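PDB 2NVO: RNA-binding protein RO60, which binds small RNAs that accumulate during recovery from ultraviolet irradiation and contributes to the resistance of Deinococcus radiodurans to ultraviolet light. Local coordinates for residues 263-266 and 272-275; 276-281 and 323-328. All coordinates share one frame; numbering follows the deposited sequence.

Overall arrangement
Contacts 1 and 2 lie in series along the chain within the horseshoe of HEAT-like helical repeats that forms the TROVE domain, and helix 271-283 serves both. Its beginning packs on the preceding helix 259-266 in contact 1, and its later turns meet helix 315-326 in contact 2. The contact centres are about 12 Å apart, each about 20 Å from the centre of the chain. Leu281 joins them: its CD1 is 3.9 Å from Leu274 CD1, and its CD2 lies 4.0 Å from Met266 CG. The region that probably binds RNA takes in all of contact 1 and extends to Asn277 in contact 2. Both lie away from the calcium site of Ser372, Ser374 and Glu467 in the VWFA-like domain.

Contact 1. Residues 263-266 and 272-275; sequences RAAM and TWLL
Met266, in the last turn of helix 259-266, faces the first turn of helix 271-283, where its CA comes 6.9 Å from the CA of Leu274. The two are consecutive helices joined by a short link in the horseshoe of HEAT-like helical repeats, and the contact between them is buried and apolar. Trp273 carries most of it. With CG anti to the backbone N (chi1 -176°), its indole reaches across to the end of the earlier helix and presents the six-membered ring. Ala265 CB touches the ring at CZ2, 3.5 Å away, while the carbonyl carbon of the same alanine lies over one face; its oxygen stands 4.2 Å above the ring plane, displaced toward the rim, and is hydrogen-bonded to Thr268 OG1. Met266 approaches the neighbouring part of the ring obliquely, with CA 3.8 Å from Trp273 CZ3, and its side chain runs at about a right angle to that of Trp273. Leu249, from a loop, also packs on the Trp273 side chain. Farther out, the methionine chain bends at its CG-SD bond (chi3 63°), and its terminal methyl turns toward the other helix, bringing Met266 CE within 4.2 Å of Leu274 CD1.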
# COMPACT_ATOMS: atom_id res chain seq x y z
N ARG A 263 -9.77 -11.69 -21.70
CA ARG A 263 -9.12 -11.30 -22.95
C ARG A 263 -9.31 -9.80 -23.16
O ARG A 263 -8.36 -9.06 -23.42
CB ARG A 263 -9.74 -12.07 -24.11
CG ARG A 263 -8.90 -12.11 -25.37
CD ARG A 263 -9.30 -13.31 -26.20
NE ARG A 263 -8.75 -14.56 -25.69
CZ ARG A 263 -9.31 -15.74 -25.87
NH1 ARG A 263 -10.46 -15.82 -26.54
NH2 ARG A 263 -8.76 -16.85 -25.38
N ALA A 264 -10.55 -9.35 -23.01
CA ALA A 264 -10.90 -7.96 -23.23
C ALA A 264 -10.26 -7.05 -22.19
O ALA A 264 -9.84 -5.94 -22.49
CB ALA A 264 -12.41 -7.78 -23.25
N ALA A 265 -10.18 -7.55 -20.96
CA ALA A 265 -9.65 -6.76 -19.84
C ALA A 265 -8.14 -6.51 -19.96
O ALA A 265 -7.64 -5.45 -19.59
CB ALA A 265 -9.98 -7.45 -18.52
N MET A 266 -7.42 -7.51 -20.45
CA MET A 266 -5.99 -7.39 -20.69
C MET A 266 -5.64 -6.19 -21.56
O MET A 266 -4.79 -5.38 -21.22
CB MET A 266 -5.50 -8.63 -21.42
CG MET A 266 -5.02 -9.73 -20.55
SD MET A 266 -3.78 -10.61 -21.49
CE MET A 266 -2.56 -9.31 -21.70
N THR A 272 0.32 -3.47 -13.53
CA THR A 272 -0.12 -3.80 -12.18
C THR A 272 -1.31 -4.76 -12.22
O THR A 272 -1.29 -5.80 -11.57
CB THR A 272 -0.48 -2.54 -11.39
OG1 THR A 272 0.58 -1.58 -11.52
CG2 THR A 272 -0.69 -2.88 -9.92
N TRP A 273 -2.32 -4.39 -13.00
CA TRP A 273 -3.49 -5.24 -13.22
C TRP A 273 -3.06 -6.62 -13.69
O TRP A 273 -3.51 -7.65 -13.17
CB TRP A 273 -4.43 -4.62 -14.27
CG TRP A 273 -5.71 -5.40 -14.47
CD1 TRP A 273 -6.90 -5.20 -13.82
CD2 TRP A 273 -5.92 -6.52 -15.35
NE1 TRP A 273 -7.83 -6.12 -14.25
CE2 TRP A 273 -7.26 -6.94 -15.19
CE3 TRP A 273 -5.11 -7.20 -16.27
CZ2 TRP A 273 -7.80 -8.00 -15.90
CZ3 TRP A 273 -5.65 -8.26 -16.97
CH2 TRP A 273 -6.98 -8.66 -16.78
N LEU A 274 -2.19 -6.62 -14.70
CA LEU A 274 -1.72 -7.86 -15.29
C LEU A 274 -1.06 -8.76 -14.25
O LEU A 274 -1.27 -9.97 -14.23
CB LEU A 274 -0.75 -7.55 -16.44
CG LEU A 274 -0.33 -8.81 -17.20
CD1 LEU A 274 -1.56 -9.56 -17.66
CD2 LEU A 274 0.59 -8.49 -18.37
N LEU A 275 -0.24 -8.15 -13.40
CA LEU A 275 0.47 -8.91 -12.37
C LEU A 275 -0.49 -9.65 -11.43
O LEU A 275 -0.30 -10.83 -11.14
CB LEU A 275 1.41 -8.00 -11.59
CG LEU A 275 2.66 -7.64 -12.38
CD1 LEU A 275 3.44 -6.51 -11.71
CD2 LEU A 275 3.51 -8.87 -12.56

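Contact 2. Residues 276-281 and 323-328; sequences RNLGNL and LVYAQG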
# COMPACT_ATOMS: atom_id res chain seq x y z
N ARG A 276 -1.54 -8.97 -10.99
CA ARG A 276 -2.48 -9.62 -10.08
C ARG A 276 -3.54 -10.46 -10.78
O ARG A 276 -4.39 -11.05 -10.12
CB ARG A 276 -3.13 -8.62 -9.12
CG ARG A 276 -3.91 -7.51 -9.77
CD ARG A 276 -4.77 -6.77 -8.74
NE ARG A 276 -4.85 -5.34 -9.04
CZ ARG A 276 -5.82 -4.78 -9.76
NH1 ARG A 276 -6.81 -5.52 -10.25
NH2 ARG A 276 -5.80 -3.47 -9.98
N ASN A 277 -3.48 -10.56 -12.11
CA ASN A 277 -4.53 -11.25 -12.84
C ASN A 277 -4.09 -12.47 -13.65
O ASN A 277 -4.91 -13.08 -14.35
CB ASN A 277 -5.34 -10.27 -13.70
CG ASN A 277 -6.38 -9.50 -12.89
OD1 ASN A 277 -7.42 -10.04 -12.56
ND2 ASN A 277 -6.09 -8.24 -12.59
N LEU A 278 -2.82 -12.84 -13.54
CA LEU A 278 -2.30 -14.01 -14.22
C LEU A 278 -3.10 -15.29 -13.91
O LEU A 278 -3.39 -16.09 -14.81
CB LEU A 278 -0.81 -14.19 -13.92
CG LEU A 278 0.05 -12.98 -14.34
CD1 LEU A 278 1.46 -13.13 -13.83
CD2 LEU A 278 0.05 -12.82 -15.87
N GLY A 279 -3.44 -15.49 -12.65
CA GLY A 279 -4.21 -16.67 -12.27
C GLY A 279 -5.59 -16.65 -12.89
O GLY A 279 -6.06 -17.65 -13.44
N ASN A 280 -6.25 -15.51 -12.79
CA ASN A 280 -7.55 -15.30 -13.42
C ASN A 280 -7.56 -15.58 -14.93
O ASN A 280 -8.61 -15.85 -15.51
CB ASN A 280 -8.04 -13.88 -13.16
CG ASN A 280 -8.65 -13.71 -11.77
OD1 ASN A 280 -9.03 -14.69 -11.13
ND2 ASN A 280 -8.74 -12.47 -11.31
N LEU A 281 -6.38 -15.52 -15.55
CA LEU A 281 -6.24 -15.72 -16.99
C LEU A 281 -5.95 -17.18 -17.30
O LEU A 281 -6.36 -17.70 -18.34
CB LEU A 281 -5.10 -14.84 -17.53
CG LEU A 281 -5.43 -13.35 -17.51
CD1 LEU A 281 -4.19 -12.46 -17.54
CD2 LEU A 281 -6.34 -13.02 -18.68
N LEU A 323 4.69 -16.03 -7.16
CA LEU A 323 4.30 -17.04 -6.17
C LEU A 323 2.80 -17.29 -6.27
O LEU A 323 2.38 -18.43 -6.29
CB LEU A 323 4.69 -16.60 -4.75
CG LEU A 323 6.20 -16.46 -4.49
CD1 LEU A 323 6.52 -15.74 -3.17
CD2 LEU A 323 6.88 -17.81 -4.54
N VAL A 324 2.01 -16.23 -6.32
CA VAL A 324 0.54 -16.36 -6.42
C VAL A 324 0.16 -17.16 -7.67
O VAL A 324 -0.65 -18.10 -7.62
CB VAL A 324 -0.15 -14.99 -6.47
CG1 VAL A 324 -1.63 -15.15 -6.85
CG2 VAL A 324 -0.03 -14.29 -5.13
N TYR A 325 0.76 -16.78 -8.79
CA TYR A 325 0.48 -17.42 -10.06
C TYR A 325 0.92 -18.87 -10.10
O TYR A 325 0.21 -19.72 -10.63
CB TYR A 325 1.13 -16.61 -11.21
CG TYR A 325 0.97 -17.25 -12.57
CD1 TYR A 325 -0.29 -17.43 -13.13
CD2 TYR A 325 2.08 -17.66 -13.30
CE1 TYR A 325 -0.44 -18.03 -14.38
CE2 TYR A 325 1.94 -18.26 -14.54
CZ TYR A 325 0.68 -18.43 -15.08
OH TYR A 325 0.56 -19.02 -16.31
N ALA A 326 2.09 -19.17 -9.54
CA ALA A 326 2.65 -20.50 -9.67
C ALA A 326 1.85 -21.54 -8.88
O ALA A 326 2.03 -22.74 -9.09
CB ALA A 326 4.12 -20.53 -9.26
N GLN A 327 0.97 -21.08 -8.00
CA GLN A 327 0.15 -21.97 -7.19
C GLN A 327 -0.87 -22.71 -8.05
O GLN A 327 -1.20 -23.88 -7.78
CB GLN A 327 -0.58 -21.20 -6.09
CG GLN A 327 0.29 -20.87 -4.91
CD GLN A 327 0.73 -22.12 -4.19
OE1 GLN A 327 -0.03 -23.08 -4.09
NE2 GLN A 327 1.97 -22.13 -3.71
N GLY A 328 -1.38 -22.02 -9.07
CA GLY A 328 -2.35 -22.62 -9.97
C GLY A 328 -3.70 -22.80 -9.30
O GLY A 328 -4.56 -23.53 -9.78
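Tyr325 lies directly across from Gly279, their CA atoms only 5.2 Å apart, where helix 271-283 passes the C-terminal part of helix 315-326 in the helical horseshoe of the TROVE domain. From its CB, 4.1 Å from Leu278 CB, the tyrosine heads past the other helix. Its CG is anti to the backbone N (chi1 176°), which sends the ring past Leu278 and Gly279. Leu278 CB approaches the ring obliquely, closest at Tyr325 CD1, 3.4 Å away. Gly279 N sits at the ring edge, near its plane, 3.7 Å from the same CD1. Next along, Tyr325 CE1 is 3.6 Å from Leu278 O. The hydroxyl at the tip is satisfied beyond this interface by a hydrogen bond with the backbone N of Val340. Helix 271-283 is kinked here, since the N atoms of Gly279 and Asn280 make no bond to the preceding turn; nearby, Asn280 ND2 donates to Asn277 OD1 at 3.0 Å and 164°. Trp337 lays its ring nearly parallel to that of Tyr325 and bonds through NE1 to Tyr325 O, while helix 341-354 packs against both partners, Val343 and Val344 on Tyr325 and Leu347 on Leu278.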